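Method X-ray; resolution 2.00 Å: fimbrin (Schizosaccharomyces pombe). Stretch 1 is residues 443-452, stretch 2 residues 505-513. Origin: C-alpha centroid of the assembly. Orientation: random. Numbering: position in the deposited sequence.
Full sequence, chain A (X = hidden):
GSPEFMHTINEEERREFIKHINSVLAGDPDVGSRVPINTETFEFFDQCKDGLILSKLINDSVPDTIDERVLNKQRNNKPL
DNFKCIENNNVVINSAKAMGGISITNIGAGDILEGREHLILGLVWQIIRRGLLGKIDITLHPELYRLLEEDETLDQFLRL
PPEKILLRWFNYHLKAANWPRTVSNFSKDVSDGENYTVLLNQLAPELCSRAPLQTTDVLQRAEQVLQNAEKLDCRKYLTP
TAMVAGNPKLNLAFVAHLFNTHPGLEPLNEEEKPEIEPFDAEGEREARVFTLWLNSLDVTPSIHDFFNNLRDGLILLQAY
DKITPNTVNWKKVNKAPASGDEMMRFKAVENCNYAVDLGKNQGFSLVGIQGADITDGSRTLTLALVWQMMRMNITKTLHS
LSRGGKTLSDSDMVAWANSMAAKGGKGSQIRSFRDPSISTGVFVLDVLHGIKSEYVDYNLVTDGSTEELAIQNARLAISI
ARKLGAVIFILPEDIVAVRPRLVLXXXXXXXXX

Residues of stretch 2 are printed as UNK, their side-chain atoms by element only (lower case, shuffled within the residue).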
ATOM      1  N   PHE A 443      -2.028 -17.184  20.096  1.00 25.31           N
ATOM      2  CA  PHE A 443      -3.482 -17.121  20.149  1.00 24.42           C
ATOM      3  C   PHE A 443      -4.103 -16.889  18.767  1.00 23.56           C
ATOM      4  O   PHE A 443      -5.040 -17.593  18.387  1.00 23.56           O
ATOM      5  CB  PHE A 443      -3.940 -16.004  21.089  1.00 24.40           C
ATOM      6  CG  PHE A 443      -5.426 -15.877  21.180  1.00 25.08           C
ATOM      7  CD1 PHE A 443      -6.182 -16.864  21.803  1.00 25.99           C
ATOM      8  CD2 PHE A 443      -6.079 -14.790  20.606  1.00 25.89           C
ATOM      9  CE1 PHE A 443      -7.575 -16.771  21.853  1.00 27.84           C
ATOM     10  CE2 PHE A 443      -7.461 -14.689  20.650  1.00 25.41           C
ATOM     11  CZ  PHE A 443      -8.215 -15.681  21.274  1.00 25.44           C
ATOM     12  N   VAL A 444      -3.594 -15.910  18.013  1.00 22.05           N
ATOM     13  CA  VAL A 444      -4.158 -15.642  16.692  1.00 21.66           C
ATOM     14  C   VAL A 444      -3.995 -16.827  15.741  1.00 22.00           C
ATOM     15  O   VAL A 444      -4.867 -17.087  14.914  1.00 19.45           O
ATOM     16  CB  VAL A 444      -3.585 -14.343  16.048  1.00 23.10           C
ATOM     17  CG1 VAL A 444      -4.012 -13.133  16.892  1.00 21.64           C
ATOM     18  CG2 VAL A 444      -2.054 -14.415  15.916  1.00 21.99           C
ATOM     19  N   LEU A 445      -2.891 -17.557  15.864  1.00 21.91           N
ATOM     20  CA  LEU A 445      -2.688 -18.733  15.027  1.00 21.83           C
ATOM     21  C   LEU A 445      -3.694 -19.830  15.452  1.00 21.17           C
ATOM     22  O   LEU A 445      -4.203 -20.571  14.607  1.00 22.23           O
ATOM     23  CB  LEU A 445      -1.238 -19.222  15.141  1.00 23.93           C
ATOM     24  CG  LEU A 445      -0.211 -18.299  14.470  1.00 24.84           C
ATOM     25  CD1 LEU A 445       1.197 -18.697  14.859  1.00 25.63           C
ATOM     26  CD2 LEU A 445      -0.379 -18.363  12.955  1.00 23.06           C
ATOM     27  N   ASP A 446      -3.999 -19.913  16.749  1.00 21.89           N
ATOM     28  CA  ASP A 446      -4.982 -20.893  17.237  1.00 24.03           C
ATOM     29  C   ASP A 446      -6.385 -20.559  16.721  1.00 24.45           C
ATOM     30  O   ASP A 446      -7.174 -21.457  16.405  1.00 22.78           O
ATOM     31  CB  ASP A 446      -5.035 -20.924  18.768  1.00 25.00           C
ATOM     32  CG  ASP A 446      -3.863 -21.652  19.381  1.00 25.77           C
ATOM     33  OD1 ASP A 446      -3.167 -22.387  18.656  1.00 26.37           O
ATOM     34  OD2 ASP A 446      -3.648 -21.493  20.597  1.00 29.44           O
ATOM     35  N   VAL A 447      -6.706 -19.267  16.663  1.00 24.98           N
ATOM     36  CA  VAL A 447      -8.012 -18.846  16.164  1.00 23.68           C
ATOM     37  C   VAL A 447      -8.133 -19.319  14.716  1.00 23.68           C
ATOM     38  O   VAL A 447      -9.142 -19.903  14.320  1.00 23.46           O
ATOM     39  CB  VAL A 447      -8.158 -17.316  16.188  1.00 23.37           C
ATOM     40  CG1 VAL A 447      -9.477 -16.912  15.552  1.00 24.46           C
ATOM     41  CG2 VAL A 447      -8.091 -16.806  17.623  1.00 23.80           C
ATOM     42  N   LEU A 448      -7.088 -19.067  13.933  1.00 20.81           N
ATOM     43  CA  LEU A 448      -7.065 -19.453  12.528  1.00 21.05           C
ATOM     44  C   LEU A 448      -7.145 -20.967  12.385  1.00 21.08           C
ATOM     45  O   LEU A 448      -7.738 -21.487  11.429  1.00 21.58           O
ATOM     46  CB  LEU A 448      -5.789 -18.916  11.867  1.00 19.51           C
ATOM     47  CG  LEU A 448      -5.748 -17.393  11.668  1.00 19.59           C
ATOM     48  CD1 LEU A 448      -4.325 -16.883  11.503  1.00 18.46           C
ATOM     49  CD2 LEU A 448      -6.570 -17.047  10.451  1.00 19.49           C
ATOM     50  N   HIS A 449      -6.542 -21.666  13.337  1.00 21.40           N
ATOM     51  CA  HIS A 449      -6.541 -23.118  13.337  1.00 24.79           C
ATOM     52  C   HIS A 449      -7.963 -23.601  13.580  1.00 26.02           C
ATOM     53  O   HIS A 449      -8.372 -24.652  13.081  1.00 27.02           O
ATOM     54  CB  HIS A 449      -5.603 -23.656  14.424  1.00 25.75           C
ATOM     55  CG  HIS A 449      -5.611 -25.149  14.532  1.00 30.06           C
ATOM     56  ND1 HIS A 449      -6.397 -25.824  15.444  1.00 31.10           N
ATOM     57  CD2 HIS A 449      -4.990 -26.101  13.795  1.00 28.76           C
ATOM     58  CE1 HIS A 449      -6.261 -27.126  15.259  1.00 30.33           C
ATOM     59  NE2 HIS A 449      -5.415 -27.320  14.265  1.00 29.79           N
ATOM     60  N   GLY A 450      -8.721 -22.832  14.354  1.00 25.41           N
ATOM     61  CA  GLY A 450     -10.097 -23.214  14.605  1.00 25.08           C
ATOM     62  C   GLY A 450     -10.971 -23.007  13.376  1.00 26.70           C
ATOM     63  O   GLY A 450     -11.939 -23.740  13.161  1.00 29.75           O
ATOM     64  N   ILE A 451     -10.635 -22.009  12.565  1.00 26.14           N
ATOM     65  CA  ILE A 451     -11.404 -21.697  11.361  1.00 23.98           C
ATOM     66  C   ILE A 451     -11.124 -22.703  10.257  1.00 25.23           C
ATOM     67  O   ILE A 451     -12.039 -23.169   9.578  1.00 24.56           O
ATOM     68  CB  ILE A 451     -11.073 -20.282  10.855  1.00 22.15           C
ATOM     69  CG1 ILE A 451     -11.489 -19.252  11.907  1.00 24.16           C
ATOM     70  CG2 ILE A 451     -11.804 -19.983   9.546  1.00 22.19           C
ATOM     71  CD1 ILE A 451     -11.137 -17.833  11.521  1.00 17.98           C
ATOM     72  N   LYS A 452      -9.847 -23.029  10.088  1.00 24.95           N
ATOM     73  CA  LYS A 452      -9.407 -23.980   9.078  1.00 25.65           C
ATOM     74  C   LYS A 452      -8.141 -24.643   9.625  1.00 26.55           C
ATOM     75  O   LYS A 452      -7.039 -24.111   9.483  1.00 24.51           O
ATOM     76  CB  LYS A 452      -9.101 -23.241   7.774  1.00 25.00           C
ATOM     77  CG  LYS A 452      -8.653 -24.141   6.636  1.00 30.16           C
ATOM     78  CD  LYS A 452      -9.787 -25.013   6.115  1.00 30.79           C
ATOM     79  CE  LYS A 452      -9.303 -25.864   4.942  1.00 33.36           C
ATOM     80  NZ  LYS A 452     -10.376 -26.675   4.314  1.00 27.74           N
ATOM     81  N   UNK A 505      -9.759  -5.327  15.231  1.00 22.86           N
ATOM     82  CA  UNK A 505      -9.943  -5.198  13.778  1.00 22.16           C
ATOM     83  C   UNK A 505      -9.563  -6.512  13.088  1.00 22.86           C
ATOM     84  O   UNK A 505     -10.257  -6.981  12.193  1.00 22.62           O
ATOM     85  c   UNK A 505      -9.069  -4.057  13.234  1.00 24.55           C
ATOM     86  n   UNK A 505      -9.044  -3.887   9.556  1.00 22.10           N
ATOM     87  n   UNK A 505      -7.730  -4.503  11.133  1.00 24.76           N
ATOM     88  c   UNK A 505      -9.715  -3.680  10.738  1.00 20.30           C
ATOM     89  c   UNK A 505      -7.848  -4.383   9.821  1.00 20.26           C
ATOM     90  c   UNK A 505      -8.890  -4.068  11.742  1.00 21.32           C
ATOM     91  N   UNK A 506      -8.456  -7.100  13.520  1.00 23.31           N
ATOM     92  CA  UNK A 506      -7.973  -8.358  12.956  1.00 23.79           C
ATOM     93  C   UNK A 506      -9.000  -9.482  13.183  1.00 23.17           C
ATOM     94  O   UNK A 506      -9.375 -10.191  12.252  1.00 22.68           O
ATOM     95  c   UNK A 506      -6.639  -8.722  13.616  1.00 23.44           C
ATOM     96  c   UNK A 506      -5.696 -12.404  13.649  1.00 26.38           C
ATOM     97  c   UNK A 506      -6.203 -11.161  14.033  1.00 22.83           C
ATOM     98  c   UNK A 506      -6.090 -10.057  13.194  1.00 22.02           C
ATOM     99  c   UNK A 506      -4.954 -11.447  11.571  1.00 22.75           C
ATOM    100  c   UNK A 506      -5.465 -10.210  11.965  1.00 22.95           C
ATOM    101  c   UNK A 506      -5.070 -12.547  12.414  1.00 23.57           C
ATOM    102  N   UNK A 507      -9.445  -9.635  14.428  1.00 22.78           N
ATOM    103  CA  UNK A 507     -10.418 -10.666  14.765  1.00 23.02           C
ATOM    104  C   UNK A 507     -11.712 -10.451  13.989  1.00 23.51           C
ATOM    105  O   UNK A 507     -12.316 -11.399  13.475  1.00 21.97           O
ATOM    106  c   UNK A 507      -8.888 -12.413  16.659  1.00 22.90           C
ATOM    107  c   UNK A 507      -9.455 -11.056  17.048  1.00 24.37           C
ATOM    108  c   UNK A 507     -11.835 -11.657  16.596  1.00 24.82           C
ATOM    109  c   UNK A 507     -10.717 -10.670  16.277  1.00 22.75           C
ATOM    110  N   UNK A 508     -12.139  -9.199  13.897  1.00 22.33           N
ATOM    111  CA  UNK A 508     -13.355  -8.914  13.160  1.00 24.02           C
ATOM    112  C   UNK A 508     -13.236  -9.315  11.702  1.00 23.40           C
ATOM    113  O   UNK A 508     -14.209  -9.755  11.086  1.00 21.54           O
ATOM    114  N   UNK A 509     -12.044  -9.166  11.138  1.00 21.69           N
ATOM    115  CA  UNK A 509     -11.844  -9.527   9.743  1.00 23.82           C
ATOM    116  C   UNK A 509     -11.958 -11.045   9.592  1.00 23.98           C
ATOM    117  O   UNK A 509     -12.416 -11.532   8.562  1.00 24.48           O
ATOM    118  c   UNK A 509     -10.470  -9.058   9.253  1.00 24.72           C
ATOM    119  o   UNK A 509      -9.449  -9.970   9.637  1.00 26.00           O
ATOM    120  N   UNK A 510     -11.565 -11.787  10.628  1.00 22.95           N
ATOM    121  CA  UNK A 510     -11.631 -13.254  10.579  1.00 23.50           C
ATOM    122  C   UNK A 510     -13.066 -13.750  10.698  1.00 24.83           C
ATOM    123  O   UNK A 510     -13.454 -14.744  10.079  1.00 24.26           O
ATOM    124  c   UNK A 510      -9.292 -13.603  11.684  1.00 19.06           C
ATOM    125  c   UNK A 510      -8.747 -13.693  10.275  1.00 17.77           C
ATOM    126  c   UNK A 510     -10.796 -13.880  11.701  1.00 19.86           C
ATOM    127  c   UNK A 510      -8.596 -14.619  12.570  1.00 20.48           C
ATOM    128  N   UNK A 511     -13.853 -13.060  11.509  1.00 24.19           N
ATOM    129  CA  UNK A 511     -15.241 -13.438  11.693  1.00 24.85           C
ATOM    130  C   UNK A 511     -16.019 -13.300  10.387  1.00 25.74           C
ATOM    131  O   UNK A 511     -17.090 -13.880  10.235  1.00 26.98           O
ATOM    132  s   UNK A 511     -16.038 -11.807  15.484  1.00 26.13           S
ATOM    133  c   UNK A 511     -17.714 -12.524  15.568  1.00 26.09           C
ATOM    134  c   UNK A 511     -15.326 -12.835  14.176  1.00 24.75           C
ATOM    135  c   UNK A 511     -15.875 -12.563  12.780  1.00 24.06           C
ATOM    136  N   UNK A 512     -15.467 -12.544   9.443  1.00 27.26           N
ATOM    137  CA  UNK A 512     -16.133 -12.306   8.165  1.00 30.50           C
ATOM    138  C   UNK A 512     -15.666 -13.136   6.970  1.00 30.99           C
ATOM    139  O   UNK A 512     -16.188 -12.962   5.873  1.00 33.14           O
ATOM    140  c   UNK A 512     -16.046 -10.818   7.813  1.00 27.82           C
ATOM    141  N   UNK A 513     -14.698 -14.031   7.156  1.00 33.00           N
ATOM    142  CA  UNK A 513     -14.222 -14.831   6.022  1.00 33.32           C
ATOM    143  C   UNK A 513     -15.131 -16.014   5.696  1.00 33.71           C
ATOM    144  O   UNK A 513     -15.929 -16.411   6.569  1.00 34.88           O
ATOM    145  OXT UNK A 513     -15.020 -16.538   4.569  1.00 33.36           O
ATOM    146  c   UNK A 513     -11.814 -14.213   6.321  1.00 32.82           C
ATOM    147  c   UNK A 513     -12.720 -16.213   7.526  1.00 31.58           C
ATOM    148  c   UNK A 513     -12.784 -15.370   6.252  1.00 33.23           C
TER

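Position 505 carries one carbon and then a five-membered ring of three carbons and two nitrogens, which is the imidazole of histidine. His-505 is buried, yet its side chain is out of reach of stretch 1, so its packing belongs to other parts of the fold.

At position 506 a single carbon leads to a ring of six carbons with no further atom, and the CA-to-CB bond points toward stretch 1. The ring meets Val-444 and Leu-448, residues one helical turn apart. This is phenylalanine. CE2 of Phe-506 lies 3.7 Å from CG1 of Val-444, while CD1 of Leu-448 sits at the ring edge, near the ring plane, 4.5 Å from CZ. With chi1 in t, the ring reaches across to two successive turns of the neighbouring helix.

Position 507 has four carbons, forked at the first, with one arm two carbons long: isoleucine. Its CA-to-CB bond points sideways, though the end of the chain comes nearer: CD1 of Ile-507 comes to 4.6 Å from CG2 of Val-447. Ile-507 thus loses surface to the other stretch without making a close contact.

Position 508 has no side-chain atoms and is glycine. Even an ideal CB here would find nothing of stretch 1 within 5.5 Å, so the contact with stretch 1 does not account for the absence of a side chain.

Position 509 has one carbon and one oxygen, the pattern of serine. Ser-509 turns back on its own helix: in the p rotamer, its OG donates a hydrogen bond to the backbone O of Phe-506 at 2.6 Å, answering the hydroxyl without help from stretch 1.

Position 510 shows four carbons forked at the second, with CA-to-CB directed toward stretch 1, where they touch Val-447, Leu-448 and Ile-451. This is leucine. CD1 of Leu-510 lies 3.9 Å from CG1 of Val-447 and 3.8 Å from CD2 of Leu-448, and its CB is 4.0 Å from CD1 of Ile-451. No other residue of stretch 2 has more area covered by stretch 1.

Position 511 is an unbranched chain of two carbons, a sulfur and a carbon: methionine. Met-511 points away from stretch 1 and makes no contact with it.

Position 512 has one carbon, so it is alanine, exposed and out of reach.

Position 513 has one carbon carrying two more, one of which approaches Ile-451, and its backbone ends in O and OXT. It is a C-terminal valine. CG2 of Val-513 approaches CG2 of Ile-451 at 4.4 Å, a looser touch than those made by Leu-510.

The contact works through apolar packing between two nearly parallel helices, whose axes come within 11.4 Å and whose directions differ by 7°. Val-444, Val-447, Leu-448 and Ile-451 supply one stripe; Phe-506, Leu-510 and Val-513 answer it. No hydrogen bond crosses; the contacts are all between apolar side chains, and 315 Å² is buried, both sides summed. The design rule is compact: repeat apolar side chains at helical spacing, and let an aromatic span two partners and a forked leucine three.

Stretch 2 (505-513) HFIGSLMAV
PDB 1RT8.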